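Long-range contacts in putative sugar binding protein (PDB 3KNZ), which probably binds phosphosugars or related carbohydrate derivatives through its SIS fold, as relatives of the glucosamine-6-phosphate synthase isomerase domain do: residues P85-L93 and A116-H125; R35-T46 and L171-Q180. All blocks are in the same frame, centred on the assembly; numbering follows the deposited sequence.

How the contacts relate
Both contacts flank the parallel sheet of strands 52-56, 80-83, 99-105, 126-131 and 144-145, on opposite faces of it. Contact 1 joins the turn after strand 80-83 and the start of helix 90-95 to the end of helix 111-122, while contact 2 crosses helix 36-47 with helix 161-179. Their centres are about 22 Å apart and their nearest atoms about 9 Å, so they do not touch. Along the chain, contact 1 is nested in the long loop that contact 2 closes. The two differ in their surroundings: contact 1 borders the second subunit, whereas contact 2 meets no other chain. No sugar is bound in this structure, so neither can be tied to a binding site.

Contact 1 of 2, residues P85-L93 and A116-H125; sequences PFMLDDETL and AMERARNVGH
A bend at chi3 (-56°) folds the guanidinium of R119 back along its own helix, one face over A116 CA, with its NE/NH2 edge turned to L88 O; chi1 of L93 (-69°), with CG anti to the carbonyl carbon, lays that leucine's methyls on the same helix. R119 grips L88 side-on: NE and NH2 each donate to L88 O, both at 2.9 Å and both bent, NE only slightly tilted from the carbonyl plane and NH2 well above it. L88 is the centre of an inverse gamma turn, and arginine suits the place because two of its N-H groups can converge on one carbonyl. P85 O also lies at the guanidinium edge, too poorly angled for a bond. The carboxylate of D90 crosses the arginine chain at about a right angle, OD1 lying 3.5 Å from R119 CD and 4.5 Å from R119 NE, too far for a salt bridge; its charge probably favours the guanidinium only from a distance.

L93 provides the apolar part. Its CD1 presses on the helix backbone, 3.4 Å from A120 N, while CD2 rests 3.9 Å from A120 CB, the small alanine permitting this. P85 CB likewise meets A116 CB at 3.9 Å. G124, with positive phi, closes the helix in a Schellman motif, and the chain then turns the edge of the H125 ring to L93. H125 NE2 donates almost straight (174°) to a lone pair of L93 O at 2.8 Å and ND1 accepts from A99 N, so the buried ring bridges helix 90-95 and the start of strand 99-105. F86 meets F235 of the second subunit. The arrangement packs the short helix 90-95, capped by D89, beside helix 111-122 on one face of the parallel sheet, in the alpha-beta-alpha sandwich of a SIS domain.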
loop_
_atom_site.group_PDB
_atom_site.type_symbol
_atom_site.label_atom_id
_atom_site.label_comp_id
_atom_site.label_asym_id
_atom_site.label_seq_id
_atom_site.Cartn_x
_atom_site.Cartn_y
_atom_site.Cartn_z
ATOM N N PRO A 85 4.044 -9.570 0.234
ATOM C CA PRO A 85 5.080 -10.514 -0.180
ATOM C C PRO A 85 5.613 -10.342 -1.610
ATOM O O PRO A 85 6.816 -10.488 -1.823
ATOM C CB PRO A 85 4.390 -11.871 -0.031
ATOM C CG PRO A 85 3.314 -11.647 0.979
ATOM C CD PRO A 85 2.859 -10.244 0.796
ATOM N N PHE A 86 4.747 -10.026 -2.573
ATOM C CA PHE A 86 5.189 -9.920 -3.970
ATOM C C PHE A 86 6.171 -8.768 -4.176
ATOM O O PHE A 86 6.953 -8.780 -5.127
ATOM C CB PHE A 86 4.005 -9.829 -4.950
ATOM C CG PHE A 86 3.215 -8.550 -4.848
ATOM C CD1 PHE A 86 3.564 -7.437 -5.598
ATOM C CD2 PHE A 86 2.111 -8.466 -4.011
ATOM C CE1 PHE A 86 2.833 -6.254 -5.501
ATOM C CE2 PHE A 86 1.374 -7.299 -3.913
ATOM C CZ PHE A 86 1.734 -6.190 -4.653
HETATM N N MSE A 87 6.132 -7.787 -3.281
HETATM C CA MSE A 87 7.064 -6.658 -3.331
HETATM C C MSE A 87 8.483 -7.112 -2.964
HETATM O O MSE A 87 9.458 -6.464 -3.351
HETATM C CB MSE A 87 6.637 -5.550 -2.363
HETATM C CG MSE A 87 5.317 -4.885 -2.692
HETATM SE SE MSE A 87 5.480 -3.739 -4.237
HETATM C CE MSE A 87 6.511 -2.279 -3.477
ATOM N N LEU A 88 8.596 -8.197 -2.193
ATOM C CA LEU A 88 9.907 -8.735 -1.813
ATOM C C LEU A 88 10.465 -9.677 -2.879
ATOM O O LEU A 88 10.569 -10.882 -2.671
ATOM C CB LEU A 88 9.839 -9.463 -0.472
ATOM C CG LEU A 88 9.752 -8.569 0.749
ATOM C CD1 LEU A 88 9.620 -9.429 2.000
ATOM C CD2 LEU A 88 10.992 -7.671 0.808
ATOM N N ASP A 89 10.824 -9.113 -4.024
ATOM C CA ASP A 89 11.391 -9.896 -5.105
ATOM C C ASP A 89 12.885 -10.094 -4.867
ATOM O O ASP A 89 13.458 -9.523 -3.937
ATOM C CB ASP A 89 11.117 -9.215 -6.450
ATOM C CG ASP A 89 11.550 -7.759 -6.468
ATOM O OD1 ASP A 89 10.829 -6.940 -7.067
ATOM O OD2 ASP A 89 12.587 -7.423 -5.863
ATOM N N ASP A 90 13.511 -10.912 -5.705
ATOM C CA ASP A 90 14.932 -11.206 -5.545
ATOM C C ASP A 90 15.800 -9.955 -5.624
ATOM O O ASP A 90 16.736 -9.794 -4.829
ATOM C CB ASP A 90 15.400 -12.233 -6.586
ATOM C CG ASP A 90 14.850 -13.624 -6.328
ATOM O OD1 ASP A 90 14.692 -13.993 -5.149
ATOM O OD2 ASP A 90 14.593 -14.361 -7.302
ATOM N N GLU A 91 15.477 -9.061 -6.553
ATOM C CA GLU A 91 16.284 -7.872 -6.748
ATOM C C GLU A 91 16.171 -6.929 -5.542
ATOM O O GLU A 91 17.136 -6.259 -5.187
ATOM C CB GLU A 91 15.910 -7.211 -8.077
ATOM C CG GLU A 91 17.059 -6.488 -8.752
ATOM C CD GLU A 91 16.935 -6.508 -10.261
ATOM O OE1 GLU A 91 15.983 -7.131 -10.770
ATOM O OE2 GLU A 91 17.801 -5.921 -10.939
ATOM N N THR A 92 15.006 -6.910 -4.900
ATOM C CA THR A 92 14.815 -6.083 -3.720
ATOM C C THR A 92 15.560 -6.683 -2.539
ATOM O O THR A 92 16.136 -5.959 -1.737
ATOM C CB THR A 92 13.340 -5.951 -3.337
ATOM O OG1 THR A 92 12.627 -5.285 -4.387
ATOM C CG2 THR A 92 13.192 -5.151 -2.032
ATOM N N LEU A 93 15.542 -8.010 -2.435
ATOM C CA LEU A 93 16.247 -8.722 -1.362
ATOM C C LEU A 93 17.764 -8.691 -1.567
ATOM O O LEU A 93 18.532 -8.815 -0.605
ATOM C CB LEU A 93 15.760 -10.169 -1.276
ATOM C CG LEU A 93 14.330 -10.355 -0.769
ATOM C CD1 LEU A 93 13.837 -11.768 -1.010
ATOM C CD2 LEU A 93 14.264 -10.002 0.706
ATOM N N ALA A 116 8.094 -15.605 -0.124
ATOM C CA ALA A 116 8.875 -14.416 0.203
ATOM C C ALA A 116 9.969 -14.797 1.205
ATOM O O ALA A 116 11.133 -14.447 1.029
ATOM C CB ALA A 116 7.980 -13.313 0.750
HETATM N N MSE A 117 9.592 -15.542 2.238
HETATM C CA MSE A 117 10.546 -15.984 3.249
HETATM C C MSE A 117 11.646 -16.852 2.646
HETATM O O MSE A 117 12.822 -16.690 2.980
HETATM C CB MSE A 117 9.823 -16.747 4.354
HETATM C CG MSE A 117 8.913 -15.862 5.165
HETATM SE SE MSE A 117 7.753 -16.867 6.331
HETATM C CE MSE A 117 9.094 -17.752 7.445
ATOM N N GLU A 118 11.270 -17.768 1.760
ATOM C CA GLU A 118 12.261 -18.624 1.111
ATOM C C GLU A 118 13.192 -17.787 0.238
ATOM O O GLU A 118 14.384 -18.079 0.142
ATOM C CB GLU A 118 11.600 -19.763 0.318
ATOM C CG GLU A 118 11.058 -20.873 1.211
ATOM C CD GLU A 118 10.183 -21.887 0.478
ATOM O OE1 GLU A 118 9.800 -21.639 -0.688
ATOM O OE2 GLU A 118 9.863 -22.936 1.081
ATOM N N ARG A 119 12.670 -16.732 -0.376
ATOM C CA ARG A 119 13.523 -15.879 -1.194
ATOM C C ARG A 119 14.504 -15.101 -0.330
ATOM O O ARG A 119 15.669 -14.944 -0.699
ATOM C CB ARG A 119 12.705 -14.931 -2.065
ATOM C CG ARG A 119 11.979 -15.628 -3.210
ATOM C CD ARG A 119 11.398 -14.628 -4.204
ATOM N NE ARG A 119 10.497 -13.665 -3.572
ATOM C CZ ARG A 119 9.190 -13.853 -3.389
ATOM N NH1 ARG A 119 8.604 -14.976 -3.783
ATOM N NH2 ARG A 119 8.462 -12.910 -2.802
ATOM N N ALA A 120 14.036 -14.628 0.821
ATOM C CA ALA A 120 14.888 -13.874 1.733
ATOM C C ALA A 120 15.963 -14.784 2.311
ATOM O O ALA A 120 17.124 -14.394 2.459
ATOM C CB ALA A 120 14.060 -13.258 2.854
ATOM N N ARG A 121 15.574 -16.013 2.611
ATOM C CA ARG A 121 16.488 -16.957 3.215
ATOM C C ARG A 121 17.608 -17.347 2.245
ATOM O O ARG A 121 18.766 -17.464 2.638
ATOM C CB ARG A 121 15.714 -18.193 3.678
ATOM C CG ARG A 121 16.323 -18.898 4.872
ATOM C CD ARG A 121 15.494 -20.095 5.248
ATOM N NE ARG A 121 15.766 -20.545 6.605
ATOM C CZ ARG A 121 15.166 -21.584 7.171
ATOM N NH1 ARG A 121 14.273 -22.288 6.490
ATOM N NH2 ARG A 121 15.461 -21.930 8.417
ATOM N N ASN A 122 17.267 -17.523 0.973
ATOM C CA ASN A 122 18.246 -17.941 -0.027
ATOM C C ASN A 122 19.347 -16.926 -0.275
ATOM O O ASN A 122 20.392 -17.262 -0.829
ATOM C CB ASN A 122 17.551 -18.290 -1.347
ATOM C CG ASN A 122 16.632 -19.504 -1.227
ATOM O OD1 ASN A 122 16.773 -20.327 -0.310
ATOM N ND2 ASN A 122 15.685 -19.623 -2.159
ATOM N N VAL A 123 19.118 -15.689 0.143
ATOM C CA VAL A 123 20.092 -14.627 -0.055
ATOM C C VAL A 123 20.840 -14.255 1.235
ATOM O O VAL A 123 21.749 -13.427 1.211
ATOM C CB VAL A 123 19.419 -13.400 -0.690
ATOM C CG1 VAL A 123 20.274 -12.177 -0.545
ATOM C CG2 VAL A 123 19.127 -13.679 -2.149
ATOM N N GLY A 124 20.474 -14.871 2.356
ATOM C CA GLY A 124 21.170 -14.610 3.612
ATOM C C GLY A 124 20.418 -13.857 4.701
ATOM O O GLY A 124 20.945 -13.668 5.793
ATOM N N HIS A 125 19.194 -13.419 4.427
ATOM C CA HIS A 125 18.425 -12.709 5.446
ATOM C C HIS A 125 17.897 -13.703 6.478
ATOM O O HIS A 125 17.624 -14.856 6.148
ATOM C CB HIS A 125 17.257 -11.936 4.825
ATOM C CG HIS A 125 17.670 -10.915 3.812
ATOM N ND1 HIS A 125 18.187 -9.687 4.162
ATOM C CD2 HIS A 125 17.631 -10.935 2.459
ATOM C CE1 HIS A 125 18.462 -8.999 3.068
ATOM N NE2 HIS A 125 18.135 -9.734 2.020
HETATM O O HOH W 1 16.036 -14.199 -3.134
#

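Contact 2 of 2, residues R35-T46 and L171-Q180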
loop_
_atom_site.group_PDB
_atom_site.type_symbol
_atom_site.label_atom_id
_atom_site.label_comp_id
_atom_site.label_asym_id
_atom_site.label_seq_id
_atom_site.Cartn_x
_atom_site.Cartn_y
_atom_site.Cartn_z
ATOM N N ARG A 35 8.645 -15.435 26.939
ATOM C CA ARG A 35 8.733 -15.715 25.523
ATOM C C ARG A 35 10.175 -15.947 25.111
ATOM O O ARG A 35 10.816 -15.062 24.550
ATOM C CB ARG A 35 8.133 -14.533 24.765
ATOM C CG ARG A 35 6.667 -14.267 25.102
ATOM C CD ARG A 35 5.774 -15.374 24.570
ATOM N NE ARG A 35 5.985 -15.550 23.133
ATOM C CZ ARG A 35 5.289 -14.943 22.174
ATOM N NH1 ARG A 35 4.292 -14.116 22.469
ATOM N NH2 ARG A 35 5.585 -15.179 20.903
ATOM N N GLU A 36 10.691 -17.140 25.397
ATOM C CA GLU A 36 12.062 -17.468 25.022
ATOM C C GLU A 36 12.229 -17.355 23.513
ATOM O O GLU A 36 13.299 -16.978 23.028
ATOM C CB GLU A 36 12.459 -18.870 25.495
ATOM C CG GLU A 36 12.429 -19.069 27.018
ATOM C CD GLU A 36 13.335 -18.104 27.803
ATOM O OE1 GLU A 36 13.597 -16.974 27.335
ATOM O OE2 GLU A 36 13.764 -18.475 28.917
ATOM N N ASP A 37 11.164 -17.670 22.776
ATOM C CA ASP A 37 11.207 -17.586 21.324
ATOM C C ASP A 37 11.499 -16.153 20.895
ATOM O O ASP A 37 12.364 -15.925 20.047
ATOM C CB ASP A 37 9.920 -18.119 20.681
ATOM C CG ASP A 37 8.675 -17.434 21.194
ATOM O OD1 ASP A 37 8.707 -16.894 22.322
ATOM O OD2 ASP A 37 7.651 -17.456 20.475
ATOM N N LEU A 38 10.810 -15.185 21.491
ATOM C CA LEU A 38 11.067 -13.785 21.167
ATOM C C LEU A 38 12.500 -13.410 21.534
ATOM O O LEU A 38 13.182 -12.721 20.770
ATOM C CB LEU A 38 10.087 -12.858 21.883
ATOM C CG LEU A 38 8.621 -12.991 21.475
ATOM C CD1 LEU A 38 7.779 -12.020 22.286
ATOM C CD2 LEU A 38 8.437 -12.754 19.987
ATOM N N TRP A 39 12.959 -13.871 22.695
ATOM C CA TRP A 39 14.321 -13.585 23.127
ATOM C C TRP A 39 15.378 -14.191 22.201
ATOM O O TRP A 39 16.346 -13.513 21.859
ATOM C CB TRP A 39 14.535 -13.994 24.589
ATOM C CG TRP A 39 13.865 -13.023 25.520
ATOM C CD1 TRP A 39 12.607 -13.120 26.056
ATOM C CD2 TRP A 39 14.402 -11.774 25.981
ATOM N NE1 TRP A 39 12.338 -12.018 26.839
ATOM C CE2 TRP A 39 13.421 -11.176 26.807
ATOM C CE3 TRP A 39 15.620 -11.111 25.785
ATOM C CZ2 TRP A 39 13.624 -9.945 27.438
ATOM C CZ3 TRP A 39 15.819 -9.889 26.409
ATOM C CH2 TRP A 39 14.827 -9.320 27.226
ATOM N N ARG A 40 15.200 -15.440 21.777
ATOM C CA ARG A 40 16.163 -16.050 20.852
ATOM C C ARG A 40 16.278 -15.213 19.588
ATOM O O ARG A 40 17.377 -14.971 19.096
ATOM C CB ARG A 40 15.779 -17.482 20.484
ATOM C CG ARG A 40 16.023 -18.495 21.590
ATOM C CD ARG A 40 15.809 -19.923 21.103
ATOM N NE ARG A 40 14.430 -20.155 20.675
ATOM C CZ ARG A 40 13.430 -20.494 21.490
ATOM N NH1 ARG A 40 13.634 -20.645 22.799
ATOM N NH2 ARG A 40 12.216 -20.678 20.991
ATOM N N ALA A 41 15.133 -14.775 19.071
ATOM C CA ALA A 41 15.090 -13.933 17.874
ATOM C C ALA A 41 15.772 -12.592 18.143
ATOM O O ALA A 41 16.479 -12.065 17.287
ATOM C CB ALA A 41 13.645 -13.723 17.414
ATOM N N ALA A 42 15.560 -12.038 19.333
ATOM C CA ALA A 42 16.188 -10.776 19.702
ATOM C C ALA A 42 17.706 -10.955 19.795
ATOM O O ALA A 42 18.472 -10.097 19.350
ATOM C CB ALA A 42 15.623 -10.267 21.012
ATOM N N GLN A 43 18.139 -12.074 20.366
ATOM C CA GLN A 43 19.567 -12.370 20.487
ATOM C C GLN A 43 20.202 -12.555 19.110
ATOM O O GLN A 43 21.249 -11.975 18.821
ATOM C CB GLN A 43 19.791 -13.626 21.326
ATOM C CG GLN A 43 21.250 -14.078 21.384
ATOM C CD GLN A 43 21.418 -15.421 22.081
ATOM O OE1 GLN A 43 20.504 -15.901 22.757
ATOM N NE2 GLN A 43 22.588 -16.037 21.913
ATOM N N ALA A 44 19.556 -13.360 18.269
ATOM C CA ALA A 44 20.052 -13.644 16.921
ATOM C C ALA A 44 20.160 -12.380 16.067
ATOM O O ALA A 44 21.083 -12.228 15.264
ATOM C CB ALA A 44 19.148 -14.660 16.241
ATOM N N LEU A 45 19.202 -11.482 16.244
ATOM C CA LEU A 45 19.175 -10.232 15.511
ATOM C C LEU A 45 20.404 -9.403 15.852
ATOM O O LEU A 45 21.113 -8.934 14.964
ATOM C CB LEU A 45 17.889 -9.470 15.853
ATOM C CG LEU A 45 17.705 -8.053 15.307
ATOM C CD1 LEU A 45 16.273 -7.593 15.532
ATOM C CD2 LEU A 45 18.690 -7.071 15.936
ATOM N N THR A 46 20.667 -9.252 17.146
ATOM C CA THR A 46 21.789 -8.438 17.613
ATOM C C THR A 46 23.152 -9.022 17.254
ATOM O O THR A 46 24.079 -8.276 16.962
ATOM C CB THR A 46 21.743 -8.235 19.143
ATOM O OG1 THR A 46 20.458 -7.734 19.532
ATOM C CG2 THR A 46 22.827 -7.260 19.581
ATOM N N LEU A 171 5.818 -7.126 21.531
ATOM C CA LEU A 171 6.645 -7.843 22.500
ATOM C C LEU A 171 8.009 -8.190 21.891
ATOM O O LEU A 171 9.019 -8.209 22.593
ATOM C CB LEU A 171 5.937 -9.101 23.013
ATOM C CG LEU A 171 4.659 -8.839 23.819
ATOM C CD1 LEU A 171 4.049 -10.169 24.247
ATOM C CD2 LEU A 171 4.908 -7.914 25.017
ATOM N N LEU A 172 8.047 -8.464 20.590
ATOM C CA LEU A 172 9.325 -8.737 19.945
ATOM C C LEU A 172 10.217 -7.496 20.068
ATOM O O LEU A 172 11.389 -7.606 20.430
ATOM C CB LEU A 172 9.141 -9.138 18.480
ATOM C CG LEU A 172 10.434 -9.375 17.686
ATOM C CD1 LEU A 172 11.336 -10.376 18.390
ATOM C CD2 LEU A 172 10.135 -9.834 16.262
ATOM N N ALA A 173 9.646 -6.323 19.793
ATOM C CA ALA A 173 10.369 -5.051 19.877
ATOM C C ALA A 173 10.941 -4.821 21.274
ATOM O O ALA A 173 12.061 -4.319 21.419
ATOM C CB ALA A 173 9.458 -3.894 19.482
ATOM N N LEU A 174 10.166 -5.173 22.299
ATOM C CA LEU A 174 10.618 -5.052 23.689
ATOM C C LEU A 174 11.738 -6.038 23.988
ATOM O O LEU A 174 12.633 -5.745 24.791
ATOM C CB LEU A 174 9.451 -5.233 24.667
ATOM C CG LEU A 174 8.694 -3.949 25.037
ATOM C CD1 LEU A 174 8.659 -2.939 23.902
ATOM C CD2 LEU A 174 7.292 -4.265 25.555
ATOM N N ALA A 175 11.689 -7.203 23.341
ATOM C CA ALA A 175 12.728 -8.211 23.508
ATOM C C ALA A 175 14.033 -7.701 22.890
ATOM O O ALA A 175 15.104 -7.854 23.478
ATOM C CB ALA A 175 12.310 -9.532 22.880
ATOM N N VAL A 176 13.941 -7.079 21.713
ATOM C CA VAL A 176 15.123 -6.534 21.048
ATOM C C VAL A 176 15.723 -5.394 21.873
ATOM O O VAL A 176 16.945 -5.313 22.035
ATOM C CB VAL A 176 14.810 -6.047 19.605
ATOM C CG1 VAL A 176 15.980 -5.247 19.032
ATOM C CG2 VAL A 176 14.458 -7.235 18.702
ATOM N N ALA A 177 14.863 -4.524 22.401
ATOM C CA ALA A 177 15.328 -3.404 23.232
ATOM C C ALA A 177 16.004 -3.931 24.506
ATOM O O ALA A 177 16.991 -3.361 24.979
ATOM C CB ALA A 177 14.172 -2.455 23.573
ATOM N N GLY A 178 15.483 -5.026 25.051
ATOM C CA GLY A 178 16.071 -5.632 26.240
ATOM C C GLY A 178 17.463 -6.184 25.981
ATOM O O GLY A 178 18.407 -5.844 26.688
ATOM N N GLN A 179 17.587 -7.049 24.976
ATOM C CA GLN A 179 18.880 -7.629 24.605
ATOM C C GLN A 179 19.944 -6.568 24.380
ATOM O O GLN A 179 21.084 -6.728 24.810
ATOM C CB GLN A 179 18.755 -8.465 23.331
ATOM C CG GLN A 179 18.363 -9.906 23.554
ATOM C CD GLN A 179 19.519 -10.755 24.059
ATOM O OE1 GLN A 179 20.685 -10.425 23.842
ATOM N NE2 GLN A 179 19.197 -11.869 24.714
ATOM N N GLN A 180 19.568 -5.485 23.714
ATOM C CA GLN A 180 20.508 -4.425 23.383
ATOM C C GLN A 180 20.651 -3.403 24.511
ATOM O O GLN A 180 21.195 -2.322 24.316
ATOM C CB GLN A 180 20.076 -3.775 22.067
ATOM C CG GLN A 180 20.017 -4.804 20.929
ATOM C CD GLN A 180 19.456 -4.277 19.621
ATOM O OE1 GLN A 180 18.955 -3.155 19.540
ATOM N NE2 GLN A 180 19.527 -5.107 18.583
#
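W39 lays one face of its indole over A175 and continues across the last turn of helix 161-179. Its six-membered ring reaches the helix backbone, with CZ3 3.6 Å from A175 O and CH2 4.0 Å from G178 CA. Glycine fits here because a CB would point straight into the ring. The next residue, Q179, fills a hole among W39, A42, Q43 and T46 as a knob. A bend at chi2 (-77°) folds its chain over the neighbouring helix, so that CG lies 3.7 Å from W39 CE3 and the amide lies alongside Q43.

Where the helices come nearest, small residues face each other: A42 CB is 3.5 Å from A175 O, and the axes approach to 8.4 Å. The crossing angle of -52° is close to that expected when ridges of residues four apart fit into grooves on both helices. Leucines fill the wider parts: L38 CD1 meets L171 CB at 3.5 Å, and L45 CD1 packs on V176 CG2. At the far end a polar relay joins them, with L45 CD2 against the Q180 amide. Q180 NE2 donates to T46 OG1 at 2.9 Å, and that hydroxyl donates in turn to A42 O, satisfying the threonine within its own helix.

R35, paired side-on with D37 and bonded to N168, has L38 CD1 over its guanidinium. On the side of helix 161-179 turned from helix 36-47, A173 and A177 pack on helix 59-76 and L174 on helix 185-215, while A41 and L172 both meet L146, just past strand 144-145; helix 36-47 itself leads into strand 52-56.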